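Local structure of BH2092 protein (3NHV) at residues A21-D26 with E109-E114; I25-G30 with I34-V39; N59-D64 with T88-K93; K67-E72 with A92-L97. The protein is of unknown function but carries a rhodanese-like domain, which suggests a role in sulfur transfer or a related thiol chemistry. All blocks are in the same frame, centred on the assembly; numbering follows the deposited sequence.

Interaction 1 of 4, residues A21-D26 with E109-E114; sequences ADLSID and EYWRKE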
loop_
_atom_site.group_PDB
_atom_site.type_symbol
_atom_site.label_atom_id
_atom_site.label_comp_id
_atom_site.label_asym_id
_atom_site.label_seq_id
_atom_site.Cartn_x
_atom_site.Cartn_y
_atom_site.Cartn_z
ATOM N N ALA B 21 4.162 12.518 5.536
ATOM C CA ALA B 21 3.796 13.869 5.921
ATOM C C ALA B 21 3.766 14.028 7.433
ATOM O O ALA B 21 4.422 14.902 7.985
ATOM C CB ALA B 21 2.426 14.224 5.335
ATOM N N ASP B 22 2.991 13.186 8.103
ATOM C CA ASP B 22 2.889 13.283 9.550
ATOM C C ASP B 22 4.223 13.117 10.272
ATOM O O ASP B 22 4.478 13.800 11.262
ATOM C CB ASP B 22 1.883 12.265 10.083
ATOM C CG ASP B 22 0.478 12.517 9.571
ATOM O OD1 ASP B 22 0.021 13.677 9.635
ATOM O OD2 ASP B 22 -0.169 11.551 9.106
ATOM N N LEU B 23 5.068 12.211 9.783
ATOM C CA LEU B 23 6.360 11.972 10.401
ATOM C C LEU B 23 7.257 13.192 10.211
ATOM O O LEU B 23 7.959 13.598 11.134
ATOM C CB LEU B 23 7.034 10.749 9.778
ATOM C CG LEU B 23 7.961 9.877 10.644
ATOM C CD1 LEU B 23 8.971 9.189 9.741
ATOM C CD2 LEU B 23 8.677 10.694 11.685
ATOM N N SER B 24 7.223 13.776 9.015
ATOM C CA SER B 24 8.044 14.944 8.710
ATOM C C SER B 24 7.697 16.103 9.627
ATOM O O SER B 24 8.562 16.880 10.024
ATOM C CB SER B 24 7.853 15.383 7.252
ATOM O OG SER B 24 6.590 16.004 7.053
ATOM N N ILE B 25 6.423 16.232 9.956
ATOM C CA ILE B 25 6.013 17.306 10.832
ATOM C C ILE B 25 6.511 17.040 12.238
ATOM O O ILE B 25 6.854 17.971 12.962
ATOM C CB ILE B 25 4.494 17.471 10.815
ATOM C CG1 ILE B 25 4.089 18.034 9.448
ATOM C CG2 ILE B 25 4.046 18.377 11.949
ATOM C CD1 ILE B 25 2.604 18.070 9.191
ATOM N N ASP B 26 6.577 15.768 12.614
ATOM C CA ASP B 26 7.054 15.394 13.941
ATOM C C ASP B 26 8.556 15.618 14.078
ATOM O O ASP B 26 9.027 16.093 15.109
ATOM C CB ASP B 26 6.718 13.931 14.228
ATOM C CG ASP B 26 5.306 13.754 14.745
ATOM O OD1 ASP B 26 4.790 12.614 14.706
ATOM O OD2 ASP B 26 4.714 14.757 15.202
ATOM N N GLU B 109 11.574 4.668 1.156
ATOM C CA GLU B 109 11.478 4.896 -0.263
ATOM C C GLU B 109 10.692 6.177 -0.532
ATOM O O GLU B 109 11.194 7.099 -1.163
ATOM C CB GLU B 109 10.789 3.727 -0.946
ATOM C CG GLU B 109 10.508 4.011 -2.396
ATOM C CD GLU B 109 9.652 2.958 -3.041
ATOM O OE1 GLU B 109 9.165 3.217 -4.161
ATOM O OE2 GLU B 109 9.472 1.878 -2.434
ATOM N N TYR B 110 9.461 6.249 -0.049
ATOM C CA TYR B 110 8.665 7.441 -0.285
ATOM C C TYR B 110 9.087 8.632 0.565
ATOM O O TYR B 110 8.704 9.768 0.286
ATOM C CB TYR B 110 7.177 7.119 -0.116
ATOM C CG TYR B 110 6.555 6.616 -1.406
ATOM C CD1 TYR B 110 6.007 7.512 -2.335
ATOM C CD2 TYR B 110 6.584 5.257 -1.743
ATOM C CE1 TYR B 110 5.511 7.070 -3.566
ATOM C CE2 TYR B 110 6.088 4.807 -2.976
ATOM C CZ TYR B 110 5.559 5.720 -3.877
ATOM O OH TYR B 110 5.091 5.290 -5.096
ATOM N N TRP B 111 9.893 8.385 1.590
ATOM C CA TRP B 111 10.373 9.472 2.433
ATOM C C TRP B 111 11.349 10.296 1.608
ATOM O O TRP B 111 11.330 11.530 1.637
ATOM C CB TRP B 111 11.074 8.925 3.672
ATOM C CG TRP B 111 11.830 9.965 4.396
ATOM C CD1 TRP B 111 13.122 10.342 4.172
ATOM C CD2 TRP B 111 11.326 10.837 5.413
ATOM N NE1 TRP B 111 13.453 11.397 4.983
ATOM C CE2 TRP B 111 12.372 11.722 5.756
ATOM C CE3 TRP B 111 10.094 10.957 6.064
ATOM C CZ2 TRP B 111 12.221 12.718 6.726
ATOM C CZ3 TRP B 111 9.940 11.949 7.031
ATOM C CH2 TRP B 111 10.999 12.817 7.352
ATOM N N ARG B 112 12.199 9.596 0.866
ATOM C CA ARG B 112 13.182 10.244 0.016
ATOM C C ARG B 112 12.502 10.827 -1.225
ATOM O O ARG B 112 12.836 11.928 -1.651
ATOM C CB ARG B 112 14.277 9.242 -0.374
ATOM C CG ARG B 112 15.131 8.757 0.799
ATOM C CD ARG B 112 15.985 7.568 0.398
ATOM N NE ARG B 112 16.931 7.920 -0.654
ATOM C CZ ARG B 112 17.669 7.047 -1.335
ATOM N NH1 ARG B 112 17.584 5.747 -1.085
ATOM N NH2 ARG B 112 18.497 7.481 -2.271
ATOM N N LYS B 113 11.543 10.104 -1.799
ATOM C CA LYS B 113 10.833 10.614 -2.971
ATOM C C LYS B 113 10.121 11.920 -2.618
ATOM O O LYS B 113 10.056 12.839 -3.430
ATOM C CB LYS B 113 9.803 9.603 -3.482
ATOM C CG LYS B 113 10.379 8.498 -4.364
ATOM C CD LYS B 113 9.280 7.563 -4.860
ATOM C CE LYS B 113 9.850 6.371 -5.622
ATOM N NZ LYS B 113 8.803 5.369 -6.008
ATOM N N GLU B 114 9.592 12.006 -1.405
ATOM C CA GLU B 114 8.910 13.219 -0.995
ATOM C C GLU B 114 9.910 14.286 -0.542
ATOM O O GLU B 114 9.585 15.185 0.237
ATOM C CB GLU B 114 7.883 12.900 0.094
ATOM C CG GLU B 114 6.589 12.342 -0.491
ATOM C CD GLU B 114 5.667 11.728 0.544
ATOM O OE1 GLU B 114 5.465 12.344 1.613
ATOM O OE2 GLU B 114 5.124 10.629 0.277
HETATM O O HOH W 1 2.729 11.467 3.063
#
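Trp111 on helix 107-113 reaches Ser24 and Leu23 on helix 20-28 and so joins two helices of the rhodanese-like alpha/beta fold. The leading part of the indole is the CZ3-CH2 rim of its six-membered ring. Ser24 N lies at that edge, near the ring plane, 3.8 Å from Trp111 CZ3; Ser24 CB is 4.0 Å from the same Trp111 CZ3. Leu23 adds a methyl, its CD1 4.0 Å from Trp111 CZ3, the two side chains crossing at about a right angle. Trp111 holds CG anti to its own backbone N (chi1 167°), and this carries the long indole across to the other helix. The far side of the indole is tethered: NE1 donates to the carbonyl of Glu117, while Ile20 of the same chain and, from a second subunit, Met132 pack on the side chain. An alanine here, having no indole, would probably leave a gap beside Ser24 and Leu23 and the Glu117 carbonyl without its mate. The polar link is indirect, through a water that accepts from Ala21 N at 3.0 Å and donates to Glu114 OE1 at 3.2 Å. One turn of helix 20-28 is braced from within, for Ala21 O takes two donors: Ile25 N at 3.1 Å and Ser24 OG at 2.6 Å.

Interaction 2 of 4, residues I25-G30 with I34-V39; sequences IDIKKG and IIVVDV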
loop_
_atom_site.group_PDB
_atom_site.type_symbol
_atom_site.label_atom_id
_atom_site.label_comp_id
_atom_site.label_asym_id
_atom_site.label_seq_id
_atom_site.Cartn_x
_atom_site.Cartn_y
_atom_site.Cartn_z
ATOM N N ILE B 25 6.423 16.232 9.956
ATOM C CA ILE B 25 6.013 17.306 10.832
ATOM C C ILE B 25 6.511 17.040 12.238
ATOM O O ILE B 25 6.854 17.971 12.962
ATOM C CB ILE B 25 4.494 17.471 10.815
ATOM C CG1 ILE B 25 4.089 18.034 9.448
ATOM C CG2 ILE B 25 4.046 18.377 11.949
ATOM C CD1 ILE B 25 2.604 18.070 9.191
ATOM N N ASP B 26 6.577 15.768 12.614
ATOM C CA ASP B 26 7.054 15.394 13.941
ATOM C C ASP B 26 8.556 15.618 14.078
ATOM O O ASP B 26 9.027 16.093 15.109
ATOM C CB ASP B 26 6.718 13.931 14.228
ATOM C CG ASP B 26 5.306 13.754 14.745
ATOM O OD1 ASP B 26 4.790 12.614 14.706
ATOM O OD2 ASP B 26 4.714 14.757 15.202
ATOM N N ILE B 27 9.303 15.274 13.036
ATOM C CA ILE B 27 10.750 15.447 13.043
ATOM C C ILE B 27 11.099 16.932 13.060
ATOM O O ILE B 27 12.017 17.358 13.750
ATOM C CB ILE B 27 11.391 14.828 11.786
ATOM C CG1 ILE B 27 11.008 13.344 11.672
ATOM C CG2 ILE B 27 12.898 15.039 11.817
ATOM C CD1 ILE B 27 11.422 12.481 12.846
ATOM N N LYS B 28 10.354 17.717 12.298
ATOM C CA LYS B 28 10.603 19.141 12.217
ATOM C C LYS B 28 10.212 19.896 13.491
ATOM O O LYS B 28 10.934 20.793 13.919
ATOM C CB LYS B 28 9.876 19.707 10.997
ATOM C CG LYS B 28 10.107 21.184 10.765
ATOM C CD LYS B 28 9.598 21.617 9.392
ATOM C CE LYS B 28 8.093 21.419 9.241
ATOM N NZ LYS B 28 7.633 21.972 7.936
ATOM N N LYS B 29 9.082 19.530 14.097
ATOM C CA LYS B 29 8.609 20.177 15.326
ATOM C C LYS B 29 9.349 19.662 16.569
ATOM O O LYS B 29 9.106 20.129 17.682
ATOM C CB LYS B 29 7.096 19.950 15.515
ATOM C CG LYS B 29 6.166 20.697 14.542
ATOM C CD LYS B 29 6.065 22.186 14.861
ATOM C CE LYS B 29 4.981 22.903 14.035
ATOM N NZ LYS B 29 3.613 22.335 14.239
ATOM N N GLY B 30 10.247 18.701 16.378
ATOM C CA GLY B 30 10.993 18.155 17.498
ATOM C C GLY B 30 10.135 17.430 18.523
ATOM O O GLY B 30 10.442 17.446 19.718
ATOM N N ILE B 34 7.591 10.254 20.140
ATOM C CA ILE B 34 7.754 9.102 19.259
ATOM C C ILE B 34 9.200 8.630 19.185
ATOM O O ILE B 34 10.130 9.380 19.473
ATOM C CB ILE B 34 7.297 9.405 17.811
ATOM C CG1 ILE B 34 8.169 10.505 17.213
ATOM C CG2 ILE B 34 5.827 9.788 17.796
ATOM C CD1 ILE B 34 7.784 10.909 15.804
ATOM N N ILE B 35 9.380 7.377 18.792
ATOM C CA ILE B 35 10.701 6.802 18.651
ATOM C C ILE B 35 10.738 6.111 17.301
ATOM O O ILE B 35 10.179 5.029 17.132
ATOM C CB ILE B 35 10.985 5.757 19.755
ATOM C CG1 ILE B 35 10.742 6.376 21.135
ATOM C CG2 ILE B 35 12.428 5.267 19.645
ATOM C CD1 ILE B 35 10.978 5.423 22.284
ATOM N N VAL B 36 11.377 6.744 16.329
ATOM C CA VAL B 36 11.464 6.164 15.001
ATOM C C VAL B 36 12.481 5.025 14.987
ATOM O O VAL B 36 13.659 5.231 15.283
ATOM C CB VAL B 36 11.885 7.220 13.967
ATOM C CG1 VAL B 36 11.753 6.644 12.568
ATOM C CG2 VAL B 36 11.033 8.477 14.130
ATOM N N VAL B 37 12.020 3.827 14.634
ATOM C CA VAL B 37 12.874 2.643 14.583
ATOM C C VAL B 37 12.992 2.059 13.172
ATOM O O VAL B 37 11.990 1.663 12.563
ATOM C CB VAL B 37 12.334 1.521 15.518
ATOM C CG1 VAL B 37 13.283 0.320 15.507
ATOM C CG2 VAL B 37 12.160 2.047 16.925
ATOM N N ASP B 38 14.220 2.014 12.656
ATOM C CA ASP B 38 14.490 1.449 11.331
ATOM C C ASP B 38 14.637 -0.049 11.575
ATOM O O ASP B 38 15.521 -0.476 12.312
ATOM C CB ASP B 38 15.795 2.010 10.758
ATOM C CG ASP B 38 16.004 1.640 9.300
ATOM O OD1 ASP B 38 15.699 0.490 8.916
ATOM O OD2 ASP B 38 16.490 2.501 8.534
ATOM N N VAL B 39 13.762 -0.833 10.958
ATOM C CA VAL B 39 13.738 -2.282 11.118
ATOM C C VAL B 39 14.531 -3.057 10.070
ATOM O O VAL B 39 14.672 -4.277 10.171
ATOM C CB VAL B 39 12.276 -2.779 11.084
ATOM C CG1 VAL B 39 12.224 -4.283 11.068
ATOM C CG2 VAL B 39 11.522 -2.228 12.286
#
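Ile34, at the start of strand 34-38, sends its long branch to Asp26 on helix 20-28. At CB the chain forks: CG1 stands between the backbone N and the carbonyl carbon (chi1 63°), whereas CG2 lies anti to the carbonyl carbon. From CG1 the branch runs on straight (chi2 -178°), and its end methyl makes the nearest approach. Ile34 CD1 lies 3.6 Å from Asp26 CB and equally 3.6 Å from Asp26 OD1, with CG of the same carboxylate at 3.9 Å, so that the methyl rests against the side of the acid. The two side chains cross obliquely. This is a van der Waals contact of a methyl with the CB and carboxylate of an acid; Asp26 also touches Tyr31, in the link between the segments. Ile34 has Ile76 of the neighbouring strand beside it as well.

The next residue, Ile27, brings CD1 to 4.2 Å from Val36 CG2, a purely apolar touch deeper in the layer, where Leu23 also packs on Val36. The helix then runs out: Lys29 N still bonds to Ile25 O at 2.9 Å, but Gly30 leaves helical geometry with a positive phi of 64°, which favours glycine, and the chain turns back toward the strand. Residues 17-19, 20-28 and 34-38 thus form a beta-alpha-beta crossover between two parallel strands that are not adjacent, with 100-105 and 74-78 between them, in keeping with the rhodanese-like fold.

Interaction 3 of 4, residues N59-D64 with T88-K93; sequences NKINED and TKAAAK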
loop_
_atom_site.group_PDB
_atom_site.type_symbol
_atom_site.label_atom_id
_atom_site.label_comp_id
_atom_site.label_asym_id
_atom_site.label_seq_id
_atom_site.Cartn_x
_atom_site.Cartn_y
_atom_site.Cartn_z
ATOM N N ASN B 59 14.511 -8.903 12.933
ATOM C CA ASN B 59 14.839 -10.206 13.493
ATOM C C ASN B 59 15.572 -10.085 14.831
ATOM O O ASN B 59 15.699 -11.068 15.562
ATOM C CB ASN B 59 15.679 -11.006 12.493
ATOM C CG ASN B 59 16.884 -10.233 11.998
ATOM O OD1 ASN B 59 17.758 -9.850 12.782
ATOM N ND2 ASN B 59 16.935 -9.992 10.689
ATOM N N LYS B 60 16.039 -8.881 15.161
ATOM C CA LYS B 60 16.755 -8.664 16.421
ATOM C C LYS B 60 15.937 -7.898 17.463
ATOM O O LYS B 60 16.503 -7.328 18.395
ATOM C CB LYS B 60 18.075 -7.917 16.163
ATOM C CG LYS B 60 19.081 -8.688 15.311
ATOM C CD LYS B 60 19.728 -9.812 16.111
ATOM C CE LYS B 60 20.399 -10.854 15.212
ATOM N NZ LYS B 60 19.420 -11.806 14.573
ATOM N N ILE B 61 14.613 -7.886 17.312
ATOM C CA ILE B 61 13.738 -7.181 18.255
ATOM C C ILE B 61 13.311 -8.074 19.416
ATOM O O ILE B 61 12.728 -9.140 19.213
ATOM C CB ILE B 61 12.462 -6.668 17.563
ATOM C CG1 ILE B 61 12.829 -5.648 16.488
ATOM C CG2 ILE B 61 11.524 -6.049 18.587
ATOM C CD1 ILE B 61 11.630 -5.104 15.736
ATOM N N ASN B 62 13.582 -7.620 20.636
ATOM C CA ASN B 62 13.242 -8.380 21.839
ATOM C C ASN B 62 13.387 -7.497 23.064
ATOM O O ASN B 62 13.627 -6.294 22.941
ATOM C CB ASN B 62 14.174 -9.574 21.966
ATOM C CG ASN B 62 15.627 -9.174 21.838
ATOM O OD1 ASN B 62 16.118 -8.331 22.596
ATOM N ND2 ASN B 62 16.324 -9.767 20.871
ATOM N N GLU B 63 13.264 -8.088 24.248
ATOM C CA GLU B 63 13.372 -7.308 25.477
ATOM C C GLU B 63 14.771 -6.765 25.779
ATOM O O GLU B 63 14.913 -5.788 26.523
ATOM C CB GLU B 63 12.840 -8.121 26.664
ATOM C CG GLU B 63 11.590 -7.501 27.291
ATOM C CD GLU B 63 10.716 -8.508 28.028
ATOM O OE1 GLU B 63 10.260 -9.502 27.400
ATOM O OE2 GLU B 63 10.473 -8.308 29.242
ATOM N N ASP B 64 15.792 -7.382 25.187
ATOM C CA ASP B 64 17.183 -6.957 25.386
ATOM C C ASP B 64 17.493 -5.681 24.613
ATOM O O ASP B 64 18.177 -4.780 25.098
ATOM C CB ASP B 64 18.150 -8.054 24.915
ATOM C CG ASP B 64 18.253 -9.216 25.896
ATOM O OD1 ASP B 64 18.866 -10.254 25.535
ATOM O OD2 ASP B 64 17.729 -9.086 27.032
ATOM N N THR B 88 5.481 -4.149 9.463
ATOM C CA THR B 88 4.307 -4.794 10.032
ATOM C C THR B 88 4.726 -5.919 10.977
ATOM O O THR B 88 4.182 -6.045 12.071
ATOM C CB THR B 88 3.390 -5.340 8.930
ATOM O OG1 THR B 88 3.248 -4.343 7.905
ATOM C CG2 THR B 88 2.010 -5.659 9.502
ATOM N N LYS B 89 5.703 -6.727 10.576
ATOM C CA LYS B 89 6.148 -7.800 11.459
ATOM C C LYS B 89 6.722 -7.150 12.720
ATOM O O LYS B 89 6.485 -7.614 13.846
ATOM C CB LYS B 89 7.219 -8.668 10.786
ATOM C CG LYS B 89 6.767 -9.394 9.508
ATOM C CD LYS B 89 7.854 -10.357 9.027
ATOM C CE LYS B 89 7.504 -11.061 7.711
ATOM N NZ LYS B 89 7.583 -10.181 6.497
ATOM N N ALA B 90 7.453 -6.055 12.526
ATOM C CA ALA B 90 8.056 -5.332 13.635
ATOM C C ALA B 90 7.010 -4.794 14.607
ATOM O O ALA B 90 7.150 -4.936 15.827
ATOM C CB ALA B 90 8.916 -4.190 13.110
ATOM N N ALA B 91 5.960 -4.177 14.075
ATOM C CA ALA B 91 4.907 -3.634 14.921
ATOM C C ALA B 91 4.384 -4.717 15.851
ATOM O O ALA B 91 4.216 -4.491 17.055
ATOM C CB ALA B 91 3.773 -3.089 14.065
ATOM N N ALA B 92 4.132 -5.896 15.290
ATOM C CA ALA B 92 3.626 -7.021 16.076
ATOM C C ALA B 92 4.532 -7.345 17.267
ATOM O O ALA B 92 4.062 -7.429 18.402
ATOM C CB ALA B 92 3.474 -8.250 15.184
ATOM N N LYS B 93 5.827 -7.519 17.010
ATOM C CA LYS B 93 6.757 -7.833 18.087
ATOM C C LYS B 93 6.723 -6.746 19.155
ATOM O O LYS B 93 6.653 -7.041 20.353
ATOM C CB LYS B 93 8.189 -7.985 17.559
ATOM C CG LYS B 93 8.331 -8.967 16.414
ATOM C CD LYS B 93 9.778 -9.391 16.211
ATOM C CE LYS B 93 9.964 -10.118 14.881
ATOM N NZ LYS B 93 8.923 -11.165 14.654
#
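Ile61 meets Ala90 and Lys93 through aliphatic carbons, and the carboxamides of Asn59 and Asn62, among the flat groups of 59-64, stand aside from this meeting. At Asn59 the ammonium of Lys60 sits above the carbonyl plane, 46° out of it, with Lys60 NZ 3.1 Å from Asn59 OD1. At Asn62 the oxygen OD1 takes a bond from Thr65 N and a weak, strongly bent one from Asp64 N, which ties the loop just after Ile61 into a compact turn.

The contact proper belongs to Ile61, which points into helix 86-96. Its CG1 is anti to the carbonyl carbon (chi1 -63°) and the branch continues extended, so that Ile61 CD1 reaches Ala90 CB at 3.9 Å. The other branch turns to the next helical turn, where Ile61 CG2 lies 4.0 Å from Lys93 CB. Lys93 runs obliquely across the root of the isoleucine, its CD 4.1 Å from Ile61 CB, before it bends at chi4. Ile56 and Leu97 also pack on Ile61, and Ala90 touches Val39 as well. Elsewhere on the same helix, Ala91 and Ala92 pack on Tyr10 of a third subunit.

The loop after strand 54-55 is thus pinned to the helix by one isoleucine set against an alanine and the aliphatic stem of a lysine. Such a bond-free join implies attachment by shape and hydrophobic burial, with the lysine contributing methylenes here while its ammonium leads away from the loop.

Interaction 4 of 4, residues K67-E72 with A92-L97; sequences KRLSKE and AKFAQL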
loop_
_atom_site.group_PDB
_atom_site.type_symbol
_atom_site.label_atom_id
_atom_site.label_comp_id
_atom_site.label_asym_id
_atom_site.label_seq_id
_atom_site.Cartn_x
_atom_site.Cartn_y
_atom_site.Cartn_z
ATOM N N LYS B 67 14.941 -2.634 25.979
ATOM C CA LYS B 67 14.936 -2.316 27.405
ATOM C C LYS B 67 15.085 -0.822 27.696
ATOM O O LYS B 67 14.420 -0.283 28.583
ATOM C CB LYS B 67 16.049 -3.096 28.123
ATOM C CG LYS B 67 17.470 -2.725 27.693
ATOM C CD LYS B 67 18.520 -3.489 28.508
ATOM C CE LYS B 67 19.906 -2.858 28.369
ATOM N NZ LYS B 67 19.949 -1.457 28.922
ATOM N N ARG B 68 15.945 -0.145 26.944
ATOM C CA ARG B 68 16.166 1.277 27.183
ATOM C C ARG B 68 15.159 2.205 26.489
ATOM O O ARG B 68 15.377 3.418 26.425
ATOM C CB ARG B 68 17.589 1.663 26.758
ATOM C CG ARG B 68 17.770 1.821 25.255
ATOM C CD ARG B 68 17.866 0.486 24.511
ATOM N NE ARG B 68 17.885 0.681 23.057
ATOM C CZ ARG B 68 18.639 1.580 22.415
ATOM N NH1 ARG B 68 19.453 2.386 23.095
ATOM N NH2 ARG B 68 18.577 1.677 21.084
ATOM N N LEU B 69 14.068 1.645 25.968
ATOM C CA LEU B 69 13.056 2.451 25.282
ATOM C C LEU B 69 11.850 2.702 26.168
ATOM O O LEU B 69 11.305 1.776 26.758
ATOM C CB LEU B 69 12.613 1.764 23.993
ATOM C CG LEU B 69 13.743 1.518 22.994
ATOM C CD1 LEU B 69 13.189 0.881 21.723
ATOM C CD2 LEU B 69 14.429 2.831 22.673
ATOM N N SER B 70 11.429 3.958 26.256
ATOM C CA SER B 70 10.288 4.325 27.090
ATOM C C SER B 70 8.928 3.819 26.593
ATOM O O SER B 70 8.593 3.953 25.422
ATOM C CB SER B 70 10.236 5.845 27.247
ATOM O OG SER B 70 9.053 6.235 27.924
ATOM N N LYS B 71 8.147 3.247 27.506
ATOM C CA LYS B 71 6.815 2.736 27.188
ATOM C C LYS B 71 5.805 3.878 27.144
ATOM O O LYS B 71 4.651 3.678 26.766
ATOM C CB LYS B 71 6.352 1.729 28.247
ATOM C CG LYS B 71 7.137 0.424 28.308
ATOM C CD LYS B 71 6.638 -0.592 27.301
ATOM C CE LYS B 71 7.369 -1.926 27.444
ATOM N NZ LYS B 71 7.195 -2.556 28.790
ATOM N N GLU B 72 6.230 5.071 27.546
ATOM C CA GLU B 72 5.336 6.221 27.549
ATOM C C GLU B 72 5.251 6.856 26.174
ATOM O O GLU B 72 4.331 7.617 25.885
ATOM C CB GLU B 72 5.810 7.273 28.550
ATOM C CG GLU B 72 5.657 6.876 30.003
ATOM C CD GLU B 72 4.278 6.312 30.315
ATOM O OE1 GLU B 72 4.093 5.080 30.167
ATOM O OE2 GLU B 72 3.376 7.099 30.694
ATOM N N ALA B 92 4.132 -5.896 15.290
ATOM C CA ALA B 92 3.626 -7.021 16.076
ATOM C C ALA B 92 4.532 -7.345 17.267
ATOM O O ALA B 92 4.062 -7.429 18.402
ATOM C CB ALA B 92 3.474 -8.250 15.184
ATOM N N LYS B 93 5.827 -7.519 17.010
ATOM C CA LYS B 93 6.757 -7.833 18.087
ATOM C C LYS B 93 6.723 -6.746 19.155
ATOM O O LYS B 93 6.653 -7.041 20.353
ATOM C CB LYS B 93 8.189 -7.985 17.559
ATOM C CG LYS B 93 8.331 -8.967 16.414
ATOM C CD LYS B 93 9.778 -9.391 16.211
ATOM C CE LYS B 93 9.964 -10.118 14.881
ATOM N NZ LYS B 93 8.923 -11.165 14.654
ATOM N N PHE B 94 6.779 -5.488 18.726
ATOM C CA PHE B 94 6.750 -4.380 19.673
ATOM C C PHE B 94 5.468 -4.409 20.491
ATOM O O PHE B 94 5.482 -4.134 21.695
ATOM C CB PHE B 94 6.865 -3.036 18.945
ATOM C CG PHE B 94 8.279 -2.577 18.733
ATOM C CD1 PHE B 94 9.036 -2.096 19.801
ATOM C CD2 PHE B 94 8.852 -2.618 17.464
ATOM C CE1 PHE B 94 10.343 -1.659 19.605
ATOM C CE2 PHE B 94 10.155 -2.186 17.255
ATOM C CZ PHE B 94 10.908 -1.702 18.329
ATOM N N ALA B 95 4.360 -4.749 19.839
ATOM C CA ALA B 95 3.081 -4.807 20.531
ATOM C C ALA B 95 3.078 -5.937 21.555
ATOM O O ALA B 95 2.410 -5.854 22.582
ATOM C CB ALA B 95 1.948 -5.001 19.531
ATOM N N GLN B 96 3.828 -6.992 21.269
ATOM C CA GLN B 96 3.910 -8.125 22.178
ATOM C C GLN B 96 4.743 -7.739 23.402
ATOM O O GLN B 96 4.504 -8.231 24.500
ATOM C CB GLN B 96 4.523 -9.324 21.446
ATOM C CG GLN B 96 4.613 -10.611 22.257
ATOM C CD GLN B 96 4.936 -11.817 21.382
ATOM O OE1 GLN B 96 5.946 -11.832 20.666
ATOM N NE2 GLN B 96 4.078 -12.835 21.435
ATOM N N LEU B 97 5.702 -6.837 23.211
ATOM C CA LEU B 97 6.556 -6.385 24.306
ATOM C C LEU B 97 5.870 -5.329 25.174
ATOM O O LEU B 97 6.474 -4.803 26.109
ATOM C CB LEU B 97 7.874 -5.826 23.755
ATOM C CG LEU B 97 8.845 -6.832 23.127
ATOM C CD1 LEU B 97 9.861 -6.123 22.250
ATOM C CD2 LEU B 97 9.533 -7.620 24.232
#
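Leu69 and Lys71 belong to the loop between strands 54-55 and 74-78 of the rhodanese-like fold, and they pack on the last turn of helix 86-96, at Phe94, and on Leu97 just beyond it. Leu69 meets the aromatic ring at its edge, near the ring plane, with CD1 4.4 Å from Phe94 CE1, a loose apolar touch. Ile54 lies against Leu69, and Ile75 and Thr77 against Phe94, so Phe94 and Leu69 pack together where loop, helix and sheet meet.

Lys71 makes the second touch. Its chain bends at chi2 (-84°) and again at chi4, which folds the far end round to the backbone of Leu97. Lys71 CE lies 3.3 Å from Leu97 O, and Lys71 NZ 3.6 Å from the same oxygen. The charge probably gains something electrostatically from this carbonyl just past the helix, though no bond is formed, and Lys71 has a cation-pi partner in Phe99. Around Lys71 the backbone forms an ST turn: Ser70 OG accepts from Glu72 N at 3.1 Å, with an N-H...O angle of 153°.

From the N terminus, helix 20-28 enters first interaction 1 and then interaction 2, which share Ile25 and Asp26. Interaction 2 closes a short local loop on strand 34-38. Interaction 1 spans far more chain, reaching helix 107-113, and encloses all three others, interaction 2 starting from the same helix. Interactions 3 and 4 follow interaction 2 in series: both run from the region between strands 54-55 and 74-78 to helix 86-96, where they share Ala92 and Lys93, and their spans, 59-93 and 67-97, cross. Strand 34-38 ties interaction 2 to interaction 4, Val37 packing on Phe94. Interactions 1 and 3 lie about 23 Å apart between centres, on opposite sides of the chain's centre.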